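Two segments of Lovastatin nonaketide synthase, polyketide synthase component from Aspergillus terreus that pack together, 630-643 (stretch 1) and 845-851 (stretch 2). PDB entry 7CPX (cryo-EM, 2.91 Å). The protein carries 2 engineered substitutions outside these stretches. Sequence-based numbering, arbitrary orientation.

Stretch 1 630-643: LCCAVQIVLVRLLE
Stretch 2 845-851: GIEVGCH

A helix can pack against a strand and the residues that follow it without a hydrogen bond between the two, and this contact in the lovastatin nonaketide synthase is a compact example. Residues 630-643 lie within one continuous helix, with phi/psi near -64/-43 and an unbroken ladder of backbone i to i-4 hydrogen bonds. Strand 845-848 runs at 142° to it, closer to antiparallel than to crossed, and the axes approach to 9.3 Å. No hydrogen bond joins the two stretches, and together they bury 364 Å².

Val-848 (-63/122) is the centre of the contact. Its CA-to-CB bond points toward the helix, and with chi1 t (-174°) Val-848 CG1 lies 3.8 Å from Leu-638 CB and 4.4 Å from Val-639 CB, while Val-848 CG2 reaches 4.3 Å from Leu-642 CD1. The two methyls thus meet different turns of the helix. Strand alternation does the rest: Ile-846 (-121/126; chi1 m, chi2 t) also points toward the helix and places Ile-846 CG2 4.3 Å from Leu-642 CD1, whereas Glu-847 (-83/86; chi1 and chi2 t) points away and has its carboxylate hydrogen-bonded elsewhere in the structure.

On the helix, Val-634, Leu-638 and Leu-642, spaced four residues apart, all point toward the second stretch. Both leucines adopt the m,t rotamer common in helices, which carries CD1 out to the partner: Leu-638 CD1 comes within 3.4 Å of Gly-849 N. Val-634, with chi1 t (163°), sets Val-634 CG1 4.0 Å from Gly-849 CA. Val-639 instead has chi1 p (68°) and points sideways.

The closest backbone register is Gln-635 to Gly-849, with Gln-635 CA and Gly-849 CA 4.8 Å apart. Gly-849 has phi/psi of 108/-127, at which a CB would jam against the preceding carbonyl; a CB on Gly-849 would also fall 2.8 Å from Gln-635 CG. Glycine therefore answers both the turn and the close approach, leaving Gly-849 CA 3.9 Å from Gln-635 CG.

The CA-to-CB bond of Gln-635 points sideways, and the side chain continues with chi1 m (-64°), chi2 t (174°) and chi3 94°. Gln-635 NE2 makes a weak hydrogen bond back to Cys-631 O (3.2 Å), although the place of Gln-635 NE2 is less sure. Gln-635 OE1 lies 3.4 Å from Val-848 O, but two acceptors form no hydrogen bond.

Beyond the glycine, Cys-850 (-94/82; chi1 -43°, m) brings Cys-850 SG to 4.2 Å from Cys-631 SG, with Cys-631 chi1 t. This is apolar contact, far too long for a disulfide. His-851 N then donates a hydrogen bond to Gly-849 O at 3.1 Å. His-851 has phi/psi -65/149, and its side chain (chi1 t, chi2 -103°) stays out of reach of the helix.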

# COMPACT_ATOMS: atom_id res chain seq x y z
N LEU A 630 -35.04 50.36 -67.05
CA LEU A 630 -34.21 50.36 -65.85
C LEU A 630 -34.33 49.04 -65.10
O LEU A 630 -33.33 48.42 -64.75
CB LEU A 630 -34.61 51.53 -64.94
CG LEU A 630 -33.94 51.55 -63.56
CD1 LEU A 630 -33.54 52.96 -63.18
CD2 LEU A 630 -34.87 50.96 -62.50
N CYS A 631 -35.57 48.59 -64.87
CA CYS A 631 -35.76 47.31 -64.19
C CYS A 631 -35.24 46.16 -65.03
O CYS A 631 -34.66 45.20 -64.50
CB CYS A 631 -37.25 47.11 -63.87
SG CYS A 631 -37.61 45.58 -62.98
N CYS A 632 -35.44 46.22 -66.35
CA CYS A 632 -34.94 45.16 -67.21
C CYS A 632 -33.42 45.06 -67.12
O CYS A 632 -32.87 43.96 -67.01
CB CYS A 632 -35.37 45.40 -68.66
SG CYS A 632 -34.89 44.08 -69.79
N ALA A 633 -32.72 46.20 -67.17
CA ALA A 633 -31.27 46.20 -67.05
C ALA A 633 -30.83 45.72 -65.68
O ALA A 633 -29.84 44.99 -65.56
CB ALA A 633 -30.72 47.59 -67.34
N VAL A 634 -31.54 46.13 -64.63
CA VAL A 634 -31.22 45.67 -63.28
C VAL A 634 -31.26 44.15 -63.23
O VAL A 634 -30.32 43.49 -62.77
CB VAL A 634 -32.18 46.29 -62.26
CG1 VAL A 634 -32.14 45.53 -60.95
CG2 VAL A 634 -31.85 47.76 -62.04
N GLN A 635 -32.36 43.57 -63.72
CA GLN A 635 -32.52 42.12 -63.65
C GLN A 635 -31.53 41.40 -64.56
O GLN A 635 -31.02 40.34 -64.21
CB GLN A 635 -33.96 41.74 -64.00
CG GLN A 635 -34.96 42.29 -62.99
CD GLN A 635 -36.40 42.05 -63.40
OE1 GLN A 635 -37.01 41.06 -63.00
NE2 GLN A 635 -36.96 42.96 -64.19
N ILE A 636 -31.23 41.98 -65.73
CA ILE A 636 -30.25 41.38 -66.63
C ILE A 636 -28.88 41.34 -65.98
O ILE A 636 -28.18 40.32 -66.00
CB ILE A 636 -30.22 42.13 -67.97
CG1 ILE A 636 -31.50 41.85 -68.76
CG2 ILE A 636 -28.99 41.73 -68.78
CD1 ILE A 636 -31.73 42.80 -69.92
N VAL A 637 -28.46 42.46 -65.38
CA VAL A 637 -27.16 42.51 -64.72
C VAL A 637 -27.12 41.53 -63.56
O VAL A 637 -26.13 40.80 -63.38
CB VAL A 637 -26.86 43.95 -64.25
CG1 VAL A 637 -25.64 43.96 -63.34
CG2 VAL A 637 -26.63 44.86 -65.45
N LEU A 638 -28.19 41.48 -62.76
CA LEU A 638 -28.19 40.59 -61.61
C LEU A 638 -28.14 39.12 -62.03
O LEU A 638 -27.41 38.33 -61.44
CB LEU A 638 -29.43 40.87 -60.75
CG LEU A 638 -29.40 42.23 -60.06
CD1 LEU A 638 -30.79 42.63 -59.59
CD2 LEU A 638 -28.42 42.23 -58.90
N VAL A 639 -28.91 38.75 -63.06
CA VAL A 639 -28.91 37.36 -63.50
C VAL A 639 -27.57 37.00 -64.14
O VAL A 639 -27.08 35.88 -64.00
CB VAL A 639 -30.09 37.08 -64.44
CG1 VAL A 639 -29.93 37.82 -65.75
CG2 VAL A 639 -30.25 35.58 -64.68
N ARG A 640 -26.96 37.94 -64.87
CA ARG A 640 -25.64 37.69 -65.42
C ARG A 640 -24.62 37.48 -64.31
O ARG A 640 -23.76 36.60 -64.41
CB ARG A 640 -25.21 38.84 -66.34
CG ARG A 640 -25.88 38.82 -67.70
CD ARG A 640 -25.15 39.71 -68.69
NE ARG A 640 -23.80 39.23 -68.97
CZ ARG A 640 -22.98 39.76 -69.86
NH1 ARG A 640 -23.33 40.79 -70.61
NH2 ARG A 640 -21.76 39.23 -70.02
N LEU A 641 -24.70 38.28 -63.25
CA LEU A 641 -23.80 38.08 -62.11
C LEU A 641 -24.03 36.72 -61.47
O LEU A 641 -23.08 36.02 -61.12
CB LEU A 641 -24.00 39.20 -61.09
CG LEU A 641 -23.54 40.60 -61.51
CD1 LEU A 641 -24.05 41.63 -60.53
CD2 LEU A 641 -22.02 40.65 -61.61
N LEU A 642 -25.30 36.34 -61.29
CA LEU A 642 -25.61 35.05 -60.68
C LEU A 642 -25.08 33.90 -61.52
O LEU A 642 -24.53 32.93 -60.99
CB LEU A 642 -27.11 34.93 -60.46
CG LEU A 642 -27.70 35.93 -59.46
CD1 LEU A 642 -29.21 36.00 -59.58
CD2 LEU A 642 -27.30 35.56 -58.04
N GLU A 643 -25.25 33.98 -62.84
CA GLU A 643 -24.71 32.95 -63.72
C GLU A 643 -23.19 32.95 -63.70
O GLU A 643 -22.57 31.89 -63.82
CB GLU A 643 -25.22 33.15 -65.14
CG GLU A 643 -26.71 32.90 -65.30
CD GLU A 643 -27.18 33.07 -66.73
OE1 GLU A 643 -26.36 33.46 -67.59
OE2 GLU A 643 -28.38 32.82 -67.00
N GLY A 845 -35.24 30.11 -53.92
CA GLY A 845 -35.74 31.05 -54.90
C GLY A 845 -35.14 32.42 -54.67
O GLY A 845 -34.96 32.85 -53.53
N ILE A 846 -34.82 33.10 -55.77
CA ILE A 846 -34.20 34.42 -55.74
C ILE A 846 -35.10 35.39 -56.48
O ILE A 846 -35.47 35.15 -57.63
CB ILE A 846 -32.79 34.41 -56.36
CG1 ILE A 846 -31.81 33.69 -55.44
CG2 ILE A 846 -32.32 35.83 -56.63
CD1 ILE A 846 -30.49 33.35 -56.09
N GLU A 847 -35.45 36.49 -55.81
CA GLU A 847 -36.20 37.58 -56.42
C GLU A 847 -35.21 38.48 -57.15
O GLU A 847 -34.72 39.47 -56.61
CB GLU A 847 -36.99 38.36 -55.37
CG GLU A 847 -37.80 39.51 -55.94
CD GLU A 847 -38.73 40.13 -54.91
OE1 GLU A 847 -38.91 39.53 -53.83
OE2 GLU A 847 -39.28 41.22 -55.18
N VAL A 848 -34.92 38.11 -58.40
CA VAL A 848 -34.00 38.89 -59.21
C VAL A 848 -34.58 40.28 -59.41
O VAL A 848 -35.69 40.43 -59.93
CB VAL A 848 -33.74 38.20 -60.55
CG1 VAL A 848 -32.66 38.94 -61.33
CG2 VAL A 848 -33.34 36.74 -60.33
N GLY A 849 -33.84 41.29 -59.00
CA GLY A 849 -34.24 42.67 -59.21
C GLY A 849 -34.68 43.34 -57.92
O GLY A 849 -33.96 43.31 -56.92
N CYS A 850 -35.87 43.92 -57.93
CA CYS A 850 -36.29 44.87 -56.90
C CYS A 850 -37.06 44.15 -55.79
O CYS A 850 -38.29 44.13 -55.74
CB CYS A 850 -37.11 45.99 -57.53
SG CYS A 850 -36.40 46.57 -59.08
N HIS A 851 -36.29 43.56 -54.88
CA HIS A 851 -36.83 43.03 -53.65
C HIS A 851 -37.37 44.18 -52.80
O HIS A 851 -36.84 45.30 -52.86
CB HIS A 851 -35.74 42.27 -52.90
CG HIS A 851 -36.23 41.40 -51.78
ND1 HIS A 851 -36.11 41.76 -50.46
CD2 HIS A 851 -36.82 40.18 -51.79
CE1 HIS A 851 -36.61 40.81 -49.70
NE2 HIS A 851 -37.05 39.84 -50.48